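Long-range contacts in beta-ketoacyl-[acyl-carrier-protein] synthase III (Pseudomonas aeruginosa, PDB 2X3E), which probably catalyses the first condensation of fatty acid synthesis, joining acetyl-CoA to malonyl-ACP to give 3-oxobutanoyl-ACP: residues V7-G12 with A66-E71; E172-L177 with A320-K325; S133-G138 with A163-A168; D74-A79 with V101-F106. The protein carries 1 engineered substitution. All blocks are in the same frame, centred on the assembly; numbering follows the deposited sequence. Where two conformers were deposited one is given.

Contact 1: V7-G12 with A66-E71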
loop_
_atom_site.group_PDB
_atom_site.type_symbol
_atom_site.label_atom_id
_atom_site.label_comp_id
_atom_site.label_asym_id
_atom_site.label_seq_id
_atom_site.Cartn_x
_atom_site.Cartn_y
_atom_site.Cartn_z
ATOM N N VAL A 7 -1.078 -8.815 -18.475
ATOM C CA VAL A 7 -2.282 -8.898 -19.294
ATOM C C VAL A 7 -3.540 -9.123 -18.453
ATOM O O VAL A 7 -3.608 -10.057 -17.657
ATOM C CB VAL A 7 -2.154 -10.046 -20.318
ATOM C CG1 VAL A 7 -3.461 -10.242 -21.063
ATOM C CG2 VAL A 7 -1.008 -9.771 -21.285
ATOM N N VAL A 8 -4.544 -8.274 -18.646
ATOM C CA VAL A 8 -5.845 -8.468 -17.997
ATOM C C VAL A 8 -6.505 -9.719 -18.582
ATOM O O VAL A 8 -6.603 -9.859 -19.799
ATOM C CB VAL A 8 -6.782 -7.248 -18.203
ATOM C CG1 VAL A 8 -8.166 -7.523 -17.621
ATOM C CG2 VAL A 8 -6.182 -5.996 -17.567
ATOM N N CYS A 9 -6.953 -10.626 -17.715
ATOM C CA CYS A 9 -7.589 -11.867 -18.166
ATOM C C CYS A 9 -8.820 -12.288 -17.355
ATOM O O CYS A 9 -9.390 -13.335 -17.621
ATOM C CB CYS A 9 -6.559 -13.006 -18.211
ATOM S SG CYS A 9 -5.785 -13.423 -16.641
ATOM N N GLY A 10 -9.256 -11.455 -16.408
ATOM C CA GLY A 10 -10.428 -11.763 -15.586
ATOM C C GLY A 10 -10.983 -10.526 -14.911
ATOM O O GLY A 10 -10.235 -9.604 -14.585
ATOM N N LEU A 11 -12.303 -10.501 -14.723
ATOM C CA LEU A 11 -12.989 -9.387 -14.067
ATOM C C LEU A 11 -14.092 -9.939 -13.181
ATOM O O LEU A 11 -14.800 -10.868 -13.565
ATOM C CB LEU A 11 -13.584 -8.427 -15.107
ATOM C CG LEU A 11 -14.362 -7.206 -14.600
ATOM C CD1 LEU A 11 -13.439 -6.188 -13.968
ATOM C CD2 LEU A 11 -15.154 -6.570 -15.735
ATOM N N GLY A 12 -14.228 -9.366 -11.993
ATOM C CA GLY A 12 -15.322 -9.698 -11.090
ATOM C C GLY A 12 -15.623 -8.518 -10.196
ATOM O O GLY A 12 -14.836 -7.577 -10.106
ATOM N N ALA A 66 -12.992 -16.950 -11.220
ATOM C CA ALA A 66 -13.895 -17.724 -12.068
ATOM C C ALA A 66 -13.872 -17.191 -13.494
ATOM O O ALA A 66 -13.774 -17.965 -14.439
ATOM C CB ALA A 66 -15.325 -17.698 -11.506
ATOM N N SER A 67 -13.947 -15.868 -13.640
ATOM C CA SER A 67 -13.869 -15.204 -14.952
ATOM C C SER A 67 -12.574 -15.550 -15.709
ATOM O O SER A 67 -12.602 -15.837 -16.903
ATOM C CB SER A 67 -13.975 -13.683 -14.764
ATOM O OG SER A 67 -13.746 -12.977 -15.972
ATOM N N ALA A 68 -11.447 -15.530 -15.001
ATOM C CA ALA A 68 -10.139 -15.837 -15.600
ATOM C C ALA A 68 -9.920 -17.334 -15.869
ATOM O O ALA A 68 -8.999 -17.710 -16.603
ATOM C CB ALA A 68 -9.031 -15.307 -14.713
ATOM N N GLY A 69 -10.750 -18.185 -15.270
ATOM C CA GLY A 69 -10.579 -19.632 -15.396
ATOM C C GLY A 69 -9.340 -20.113 -14.655
ATOM O O GLY A 69 -8.767 -21.142 -15.004
ATOM N N LEU A 70 -8.930 -19.362 -13.634
ATOM C CA LEU A 70 -7.765 -19.695 -12.830
ATOM C C LEU A 70 -8.220 -19.968 -11.405
ATOM O O LEU A 70 -9.143 -19.319 -10.920
ATOM C CB LEU A 70 -6.769 -18.535 -12.821
ATOM C CG LEU A 70 -6.155 -18.109 -14.153
ATOM C CD1 LEU A 70 -5.257 -16.894 -13.931
ATOM C CD2 LEU A 70 -5.369 -19.253 -14.798
ATOM N N GLU A 71 -7.587 -20.931 -10.740
ATOM C CA GLU A 71 -7.920 -21.223 -9.350
ATOM C C GLU A 71 -6.818 -20.791 -8.385
ATOM O O GLU A 71 -7.014 -20.816 -7.173
ATOM C CB GLU A 71 -8.250 -22.703 -9.200
ATOM C CG GLU A 71 -9.388 -23.123 -10.122
ATOM C CD GLU A 71 -9.763 -24.569 -9.969
ATOM O OE1 GLU A 71 -9.233 -25.232 -9.050
ATOM O OE2 GLU A 71 -10.588 -25.047 -10.778
HETATM O O HOH W 1 -12.406 -14.095 -18.967
#
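Ser67 and Ala68, at the C-terminal end of helix 53-68, press against Cys9, Gly10 and Leu11 on strand 5-14, where Cys9 and Gly10 form a classic beta bulge opposite Val165. The tight part lies at the bulge. Ala68 CB sits 3.9 Å from Gly10 CA, the glycine letting helix and strand come this close. Beside it, Ala68 CA comes within 3.3 Å of Cys9 O in a CA-H...O contact. Ser67 OG, turned anti to its own backbone N (chi1 173°), accepts a nearly straight hydrogen bond of 3.1 Å from Leu11 N, with an N-H...O angle of 170°. The same hydroxyl is also hydrogen-bonded to Val327 O of the C-terminal tail. Packing is looser past the helix end, where Gly69 closes a Schellman motif and the chain turns away: Cys9 SG lies 4.2 Å from Ala68 CB and 4.4 Å from Leu70 CD1. On the watery side, water 1 donates to Ser67 O at 2.7 Å and only weakly to Cys9 O. One serine hydroxyl thus takes up a strand N-H next to the bulge and ties helix end, strand and tail together, while the rest is a close backbone approach at Gly10 and looser apolar contact around Cys9 SG.

Contact 2: E172-L177 with A320-K325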
loop_
_atom_site.group_PDB
_atom_site.type_symbol
_atom_site.label_atom_id
_atom_site.label_comp_id
_atom_site.label_asym_id
_atom_site.label_seq_id
_atom_site.Cartn_x
_atom_site.Cartn_y
_atom_site.Cartn_z
ATOM N N GLU A 172 1.927 -7.591 -27.236
ATOM C CA GLU A 172 1.005 -7.552 -28.385
ATOM C C GLU A 172 -0.367 -8.206 -28.123
ATOM O O GLU A 172 -1.269 -8.111 -28.962
ATOM C CB GLU A 172 1.669 -8.165 -29.623
ATOM C CG GLU A 172 1.785 -9.690 -29.617
ATOM C CD GLU A 172 2.755 -10.213 -30.669
ATOM O OE1 GLU A 172 3.122 -9.451 -31.597
ATOM O OE2 GLU A 172 3.155 -11.396 -30.568
ATOM N N GLU A 173 -0.531 -8.859 -26.971
ATOM C CA GLU A 173 -1.818 -9.473 -26.614
ATOM C C GLU A 173 -2.840 -8.425 -26.204
ATOM O O GLU A 173 -2.510 -7.484 -25.486
ATOM C CB GLU A 173 -1.658 -10.445 -25.445
ATOM C CG GLU A 173 -0.877 -11.684 -25.763
ATOM C CD GLU A 173 -0.916 -12.667 -24.627
ATOM O OE1 GLU A 173 0.013 -12.649 -23.790
ATOM O OE2 GLU A 173 -1.900 -13.432 -24.553
ATOM N N GLU A 174 -4.089 -8.602 -26.638
ATOM C CA GLU A 174 -5.183 -7.807 -26.095
ATOM C C GLU A 174 -5.129 -7.926 -24.583
ATOM O O GLU A 174 -4.931 -9.024 -24.057
ATOM C CB GLU A 174 -6.538 -8.322 -26.576
ATOM C CG GLU A 174 -6.822 -8.068 -28.037
ATOM C CD GLU A 174 -8.134 -8.688 -28.495
ATOM O OE1 GLU A 174 -8.739 -9.477 -27.733
ATOM O OE2 GLU A 174 -8.559 -8.390 -29.625
ATOM N N GLY A 175 -5.286 -6.801 -23.894
ATOM C CA GLY A 175 -5.342 -6.789 -22.431
ATOM C C GLY A 175 -4.034 -6.433 -21.760
ATOM O O GLY A 175 -4.002 -6.195 -20.555
ATOM N N ALA A 176 -2.949 -6.409 -22.530
ATOM C CA ALA A 176 -1.660 -5.974 -22.012
ATOM C C ALA A 176 -1.720 -4.497 -21.646
ATOM O O ALA A 176 -2.251 -3.677 -22.397
ATOM C CB ALA A 176 -0.557 -6.223 -23.027
ATOM N N LEU A 177 -1.174 -4.163 -20.486
ATOM C CA LEU A 177 -1.122 -2.777 -20.041
ATOM C C LEU A 177 -0.028 -2.085 -20.850
ATOM O O LEU A 177 1.134 -2.465 -20.763
ATOM C CB LEU A 177 -0.831 -2.705 -18.541
ATOM C CG LEU A 177 -1.754 -3.502 -17.620
ATOM C CD1 LEU A 177 -1.326 -3.304 -16.171
ATOM C CD2 LEU A 177 -3.215 -3.130 -17.813
ATOM N N ALA A 320 -3.332 2.846 -20.498
ATOM C CA ALA A 320 -3.911 2.476 -21.789
ATOM C C ALA A 320 -3.798 0.970 -21.974
ATOM O O ALA A 320 -2.789 0.376 -21.607
ATOM C CB ALA A 320 -3.187 3.187 -22.923
ATOM N N LEU A 321 -4.834 0.368 -22.548
ATOM C CA LEU A 321 -4.810 -1.038 -22.942
ATOM C C LEU A 321 -5.847 -1.268 -24.036
ATOM O O LEU A 321 -6.749 -0.456 -24.217
ATOM C CB LEU A 321 -5.105 -1.947 -21.741
ATOM C CG LEU A 321 -6.532 -1.961 -21.167
ATOM C CD1 LEU A 321 -6.729 -3.166 -20.233
ATOM C CD2 LEU A 321 -6.864 -0.650 -20.434
ATOM N N ARG A 322 -5.707 -2.363 -24.775
ATOM C CA ARG A 322 -6.791 -2.823 -25.636
ATOM C C ARG A 322 -7.580 -3.850 -24.844
ATOM O O ARG A 322 -6.995 -4.715 -24.195
ATOM C CB ARG A 322 -6.258 -3.408 -26.942
ATOM C CG ARG A 322 -5.635 -2.350 -27.863
ATOM C CD ARG A 322 -5.185 -2.939 -29.191
ATOM N NE ARG A 322 -4.269 -4.062 -28.989
ATOM C CZ ARG A 322 -4.442 -5.302 -29.457
ATOM N NH1 ARG A 322 -5.498 -5.629 -30.209
ATOM N NH2 ARG A 322 -3.531 -6.229 -29.188
ATOM N N TRP A 323 -8.905 -3.730 -24.862
ATOM C CA TRP A 323 -9.749 -4.552 -23.993
ATOM C C TRP A 323 -9.776 -5.986 -24.515
ATOM O O TRP A 323 -10.022 -6.201 -25.708
ATOM C CB TRP A 323 -11.173 -3.981 -23.907
ATOM C CG TRP A 323 -12.057 -4.749 -22.959
ATOM C CD1 TRP A 323 -13.111 -5.545 -23.283
ATOM C CD2 TRP A 323 -11.930 -4.810 -21.537
ATOM N NE1 TRP A 323 -13.660 -6.091 -22.150
ATOM C CE2 TRP A 323 -12.951 -5.654 -21.060
ATOM C CE3 TRP A 323 -11.050 -4.231 -20.620
ATOM C CZ2 TRP A 323 -13.120 -5.935 -19.703
ATOM C CZ3 TRP A 323 -11.220 -4.510 -19.265
ATOM C CH2 TRP A 323 -12.247 -5.358 -18.825
ATOM N N PRO A 324 -9.502 -6.969 -23.636
ATOM C CA PRO A 324 -9.471 -8.359 -24.054
ATOM C C PRO A 324 -10.844 -9.009 -23.997
ATOM O O PRO A 324 -11.802 -8.407 -23.505
ATOM C CB PRO A 324 -8.544 -8.999 -23.021
ATOM C CG PRO A 324 -8.825 -8.245 -21.775
ATOM C CD PRO A 324 -9.186 -6.838 -22.199
ATOM N N LYS A 325 -10.926 -10.237 -24.489
ATOM C CA LYS A 325 -12.159 -11.015 -24.419
ATOM C C LYS A 325 -12.313 -11.578 -23.009
ATOM O O LYS A 325 -11.603 -12.512 -22.628
ATOM C CB LYS A 325 -12.132 -12.147 -25.444
ATOM C CG LYS A 325 -11.978 -11.666 -26.888
ATOM C CD LYS A 325 -11.728 -12.819 -27.847
ATOM C CE LYS A 325 -11.495 -12.319 -29.268
ATOM N NZ LYS A 325 -10.282 -11.447 -29.371
HETATM O O HOH W 2 -1.686 -5.150 -26.804
HETATM O O HOH W 3 -8.545 -11.500 -25.505
HETATM O O HOH W 4 -10.432 -8.965 -31.194
HETATM O O HOH W 5 -3.489 -4.213 -24.661
#
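A type II beta turn, Glu173 to Ala176, leads into strand 177-184 and lies against the end of strand 315-322 and the residues after it, joining the N-terminal and C-terminal halves of this thiolase-like fold. Gly175, third in the turn, has the positive phi (98°) that glycine commonly supplies there, and packs its CA 3.8 Å from Pro324 CG. Its N makes a short but bent, weak hydrogen bond to Arg322 O (2.7 Å, 122°). Water 5 bridges the two backbones, donating to Ala176 O and accepting from Arg322 N. Further along, Ala176 O rests on Leu321 CB, and Leu177 CD2 meets Leu321 CD1 at 4.3 Å. The Glu174 side chain runs extended between two basic residues. It crosses Arg322 at about a right angle, CG 3.5 Å from NH1, with Glu174 CA over one guanidinium face; Glu174 OE2 lies 4.2 Å from Arg322 NH1, well out of that plane, so any attraction is probably between charges only, with no N-H pointing at it. Water 2 links Arg322 NH2 to Glu173 O. Lys325 bends back at its last torsion, and its NZ forms a salt bridge of 3.0 Å with Glu174 OE1, met on the syn side and 27° out of the carboxylate plane.

Contact 3: S133-G138 with A163-A168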
loop_
_atom_site.group_PDB
_atom_site.type_symbol
_atom_site.label_atom_id
_atom_site.label_comp_id
_atom_site.label_asym_id
_atom_site.label_seq_id
_atom_site.Cartn_x
_atom_site.Cartn_y
_atom_site.Cartn_z
ATOM N N SER A 133 1.117 -14.267 -12.022
ATOM C CA SER A 133 -0.301 -13.920 -12.043
ATOM C C SER A 133 -0.666 -13.204 -10.749
ATOM O O SER A 133 0.017 -13.352 -9.734
ATOM C CB SER A 133 -1.159 -15.167 -12.203
ATOM O OG SER A 133 -0.918 -16.071 -11.138
ATOM N N ALA A 134 -1.745 -12.433 -10.790
ATOM C CA ALA A 134 -2.132 -11.614 -9.650
ATOM C C ALA A 134 -3.592 -11.232 -9.688
ATOM O O ALA A 134 -4.180 -11.063 -10.759
ATOM C CB ALA A 134 -1.294 -10.352 -9.605
ATOM N N LEU A 135 -4.156 -11.086 -8.495
ATOM C CA LEU A 135 -5.419 -10.405 -8.295
ATOM C C LEU A 135 -5.139 -8.978 -7.839
ATOM O O LEU A 135 -4.327 -8.754 -6.930
ATOM C CB LEU A 135 -6.256 -11.118 -7.224
ATOM C CG LEU A 135 -7.177 -12.239 -7.704
ATOM C CD1 LEU A 135 -7.551 -13.170 -6.554
ATOM C CD2 LEU A 135 -8.447 -11.646 -8.343
ATOM N N LEU A 136 -5.809 -8.022 -8.470
ATOM C CA LEU A 136 -5.882 -6.654 -7.967
ATOM C C LEU A 136 -7.342 -6.362 -7.653
ATOM O O LEU A 136 -8.201 -6.496 -8.524
ATOM C CB LEU A 136 -5.373 -5.650 -8.998
ATOM C CG LEU A 136 -5.607 -4.175 -8.642
ATOM C CD1 LEU A 136 -4.818 -3.804 -7.397
ATOM C CD2 LEU A 136 -5.227 -3.285 -9.829
ATOM N N VAL A 137 -7.621 -5.980 -6.408
ATOM C CA VAL A 137 -8.973 -5.614 -6.004
ATOM C C VAL A 137 -9.008 -4.150 -5.599
ATOM O O VAL A 137 -8.312 -3.746 -4.667
ATOM C CB VAL A 137 -9.474 -6.447 -4.804
ATOM C CG1 VAL A 137 -10.946 -6.119 -4.500
ATOM C CG2 VAL A 137 -9.290 -7.943 -5.057
ATOM N N GLY A 138 -9.787 -3.361 -6.331
ATOM C CA GLY A 138 -10.148 -2.013 -5.907
ATOM C C GLY A 138 -11.371 -2.116 -5.018
ATOM O O GLY A 138 -12.416 -2.565 -5.466
ATOM N N ALA A 163 -12.574 -6.359 -9.057
ATOM C CA ALA A 163 -11.308 -7.074 -9.131
ATOM C C ALA A 163 -10.979 -7.504 -10.552
ATOM O O ALA A 163 -11.878 -7.820 -11.348
ATOM C CB ALA A 163 -11.352 -8.287 -8.226
ATOM N N VAL A 164 -9.686 -7.492 -10.859
ATOM C CA VAL A 164 -9.170 -8.052 -12.093
ATOM C C VAL A 164 -8.076 -9.068 -11.793
ATOM O O VAL A 164 -7.391 -8.985 -10.765
ATOM C CB VAL A 164 -8.601 -6.965 -13.047
ATOM C CG1 VAL A 164 -9.705 -6.092 -13.579
ATOM C CG2 VAL A 164 -7.523 -6.122 -12.350
ATOM N N VAL A 165 -7.944 -10.035 -12.697
ATOM C CA VAL A 165 -6.826 -10.971 -12.709
ATOM C C VAL A 165 -5.871 -10.530 -13.816
ATOM O O VAL A 165 -6.308 -10.233 -14.937
ATOM C CB VAL A 165 -7.295 -12.413 -12.980
ATOM C CG1 VAL A 165 -6.100 -13.358 -13.172
ATOM C CG2 VAL A 165 -8.203 -12.902 -11.848
ATOM N N LEU A 166 -4.584 -10.456 -13.480
ATOM C CA LEU A 166 -3.521 -10.169 -14.439
ATOM C C LEU A 166 -2.629 -11.395 -14.559
ATOM O O LEU A 166 -2.411 -12.105 -13.577
ATOM C CB LEU A 166 -2.671 -8.986 -13.976
ATOM C CG LEU A 166 -3.342 -7.625 -13.833
ATOM C CD1 LEU A 166 -2.439 -6.676 -13.057
ATOM C CD2 LEU A 166 -3.679 -7.046 -15.196
ATOM N N ARG A 167 -2.128 -11.655 -15.761
ATOM C CA ARG A 167 -1.168 -12.741 -15.981
ATOM C C ARG A 167 0.012 -12.253 -16.803
ATOM O O ARG A 167 -0.099 -11.277 -17.536
ATOM C CB ARG A 167 -1.832 -13.919 -16.705
ATOM C CG ARG A 167 -2.290 -13.618 -18.132
ATOM C CD ARG A 167 -2.638 -14.898 -18.884
ATOM N NE ARG A 167 -3.253 -14.644 -20.185
ATOM C CZ ARG A 167 -2.608 -14.241 -21.280
ATOM N NH1 ARG A 167 -1.297 -14.007 -21.265
ATOM N NH2 ARG A 167 -3.293 -14.058 -22.403
ATOM N N ALA A 168 1.136 -12.949 -16.689
ATOM C CA ALA A 168 2.258 -12.723 -17.586
ATOM C C ALA A 168 1.827 -13.011 -19.023
ATOM O O ALA A 168 1.097 -13.971 -19.289
ATOM C CB ALA A 168 3.447 -13.611 -17.199
#
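Four backbone hydrogen bonds join Ala134 and Leu136 to Leu166 and Val164 across two antiparallel strands, whose directions differ by 159°. Ala134 N reaches Leu166 O at 2.9 Å and Leu166 N returns to Ala134 O at 2.8 Å; Leu136 N to Val164 O and Val164 N to Leu136 O are both 2.9 Å and close to the line of the carbonyls. The Ala134 N bond is the most bent, at 148°, and its donor is tilted from the carbonyl plane. Of the non-hydrogen-bonded pairs, Leu135 with Val165 lies between these two, and Ser133 with Arg167 and Val137 with Ala163 flank them. The bonded carbonyls also receive CA-H groups from these residues, such as Ala163 CA to Leu136 O at 3.2 Å. The side-chain contacts are apolar. On one face, Leu135 chi1 (-89°) puts CG anti to the carbonyl carbon; from there the CD2 branch touches Val165 CG2 at 3.7 Å, and Val137 CG2 touches Ala163 CB at 3.8 Å. On the other face Val164 CG2 meets Leu136 CB. Arg167 leads away at the margin, where NH2 forms a salt bridge with Glu173. Helix 53-68 packs on the Leu135 and Val137 face and helix 114-127 on the Ala134, Leu136 and Leu166 face, while strands 75-79 and 5-14 continue the sheet beyond 133-138 and 163-168 respectively.

Contact 4: D74-A79 with V101-F106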
loop_
_atom_site.group_PDB
_atom_site.type_symbol
_atom_site.label_atom_id
_atom_site.label_comp_id
_atom_site.label_asym_id
_atom_site.label_seq_id
_atom_site.Cartn_x
_atom_site.Cartn_y
_atom_site.Cartn_z
ATOM N N ASP A 74 -0.386 -15.778 -7.893
ATOM C CA ASP A 74 0.810 -15.664 -7.037
ATOM C C ASP A 74 0.708 -14.526 -6.031
ATOM O O ASP A 74 1.408 -14.531 -5.016
ATOM C CB ASP A 74 2.071 -15.463 -7.888
ATOM C CG ASP A 74 2.459 -16.693 -8.675
ATOM O OD1 ASP A 74 2.337 -17.817 -8.141
ATOM O OD2 ASP A 74 2.911 -16.540 -9.832
ATOM N N ALA A 75 -0.158 -13.555 -6.322
ATOM C CA ALA A 75 -0.214 -12.303 -5.585
ATOM C C ALA A 75 -1.653 -11.797 -5.451
ATOM O O ALA A 75 -2.468 -11.962 -6.367
ATOM C CB ALA A 75 0.650 -11.246 -6.282
ATOM N N VAL A 76 -1.949 -11.199 -4.299
ATOM C CA VAL A 76 -3.238 -10.564 -4.048
ATOM C C VAL A 76 -3.004 -9.173 -3.466
ATOM O O VAL A 76 -2.490 -9.035 -2.362
ATOM C CB VAL A 76 -4.111 -11.380 -3.060
ATOM C CG1 VAL A 76 -5.434 -10.664 -2.827
ATOM C CG2 VAL A 76 -4.343 -12.798 -3.585
ATOM N N VAL A 77 -3.388 -8.143 -4.215
ATOM C CA VAL A 77 -3.188 -6.760 -3.787
ATOM C C VAL A 77 -4.532 -6.044 -3.703
ATOM O O VAL A 77 -5.344 -6.147 -4.620
ATOM C CB VAL A 77 -2.223 -6.027 -4.738
ATOM C CG1 VAL A 77 -2.164 -4.525 -4.420
ATOM C CG2 VAL A 77 -0.834 -6.657 -4.649
ATOM N N LEU A 78 -4.781 -5.374 -2.573
ATOM C CA LEU A 78 -5.964 -4.539 -2.418
ATOM C C LEU A 78 -5.568 -3.078 -2.478
ATOM O O LEU A 78 -4.696 -2.626 -1.718
ATOM C CB LEU A 78 -6.690 -4.789 -1.092
ATOM C CG LEU A 78 -7.161 -6.181 -0.655
ATOM C CD1 LEU A 78 -8.383 -6.051 0.262
ATOM C CD2 LEU A 78 -7.426 -7.158 -1.806
ATOM N N ALA A 79 -6.198 -2.352 -3.393
ATOM C CA ALA A 79 -6.133 -0.895 -3.425
ATOM C C ALA A 79 -7.304 -0.387 -2.592
ATOM O O ALA A 79 -8.458 -0.528 -3.008
ATOM C CB ALA A 79 -6.226 -0.392 -4.853
ATOM N N VAL A 101 -3.555 -18.888 0.648
ATOM C CA VAL A 101 -2.507 -18.790 1.659
ATOM C C VAL A 101 -1.145 -18.995 0.991
ATOM O O VAL A 101 -1.011 -19.849 0.124
ATOM C CB VAL A 101 -2.680 -19.858 2.752
ATOM C CG1 VAL A 101 -2.642 -21.261 2.149
ATOM C CG2 VAL A 101 -1.603 -19.714 3.820
ATOM N N GLY A 102 -0.156 -18.205 1.391
ATOM C CA GLY A 102 1.171 -18.255 0.790
ATOM C C GLY A 102 1.418 -17.162 -0.233
ATOM O O GLY A 102 2.567 -16.827 -0.512
ATOM N N ALA A 103 0.350 -16.600 -0.793
ATOM C CA ALA A 103 0.479 -15.564 -1.810
ATOM C C ALA A 103 1.107 -14.294 -1.245
ATOM O O ALA A 103 0.904 -13.945 -0.068
ATOM C CB ALA A 103 -0.888 -15.240 -2.419
ATOM N N LEU A 104 1.886 -13.631 -2.097
ATOM C CA LEU A 104 2.331 -12.259 -1.880
ATOM C C LEU A 104 1.062 -11.424 -1.679
ATOM O O LEU A 104 0.171 -11.478 -2.510
ATOM C CB LEU A 104 3.099 -11.826 -3.134
ATOM C CG LEU A 104 3.664 -10.445 -3.429
ATOM C CD1 LEU A 104 4.511 -10.567 -4.705
ATOM C CD2 LEU A 104 2.587 -9.400 -3.588
ATOM N N ALA A 105 0.956 -10.681 -0.578
ATOM C CA ALA A 105 -0.275 -9.925 -0.319
ATOM C C ALA A 105 -0.013 -8.633 0.438
ATOM O O ALA A 105 0.665 -8.646 1.461
ATOM C CB ALA A 105 -1.272 -10.795 0.454
ATOM N N PHE A 106 -0.547 -7.527 -0.077
ATOM C CA PHE A 106 -0.442 -6.229 0.592
ATOM C C PHE A 106 -1.527 -5.259 0.135
ATOM O O PHE A 106 -2.154 -5.478 -0.899
ATOM C CB PHE A 106 0.962 -5.618 0.378
ATOM C CG PHE A 106 1.279 -5.241 -1.063
ATOM C CD1 PHE A 106 0.975 -3.971 -1.552
ATOM C CD2 PHE A 106 1.929 -6.139 -1.910
ATOM C CE1 PHE A 106 1.285 -3.610 -2.864
ATOM C CE2 PHE A 106 2.251 -5.792 -3.215
ATOM C CZ PHE A 106 1.924 -4.524 -3.702
#
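Strand 75-79 and strand 104-106 run parallel, 6° apart, as the two strands of a beta-alpha-beta unit whose crossover carries helix 91-97. Their hydrogen bonds follow the staggered parallel pattern. Asp74 O takes Leu104 N at 3.1 Å just before the strand begins; Val76 N then gives a short, straight bond to Leu104 O (2.8 Å, 166°). Val76 O accepts a weak one from Phe106 N, at 3.4 Å, and Phe106 O is met by Leu78 N at 3.1 Å. Several of these carbonyls also receive a CA-H: Val76 O lies 3.1 Å from Ala105 CA. The backbone groups of Ala75 and Val77 bond instead to strand 133-140 on the other side, and Asp74 OD2 accepts a hydrogen bond from Asp132 N. Ala105 N and Ala103 O turn to the second subunit, where Tyr117 OH and Ser184 OG of that neighbouring chain satisfy them, so 104-109 is an edge strand in its own chain yet covered in the dimer. The side chains that meet on the faces of the sheet are apolar. Ala75 CB rests on Leu104 CD2. Phe106 chi1 (66°) puts CG between the backbone N and the carbonyl carbon, and the ring lies under Val77 CG2. That methyl makes a CH-pi contact, Val77 CG2 standing 3.8 Å from the Phe106 ring centroid, offset toward the rim, with CE2 its nearest ring atom.

How the contacts relate
Contacts 1, 3 and 4 belong to one five-stranded sheet: contact 3 is its buried middle, contact 4 joins the strand next to it with the edge strand that meets the second subunit, and contact 1 lays a helix end against the opposite edge strand. Contacts 3 and 4 are both backbone bonding between apolar strands, antiparallel in one and parallel in the other. Contact 1, partly buried, relies on a serine hydroxyl and small residues. Contact 2, also partly buried, is the most charged and watered, and reaches the other sheet. It still touches the first one: Gly175 O bonds Val8 N of contact 1, and Glu173 bridges to Arg167 of contact 3. From contact 4 it stays about 12 Å away, between nearest atoms.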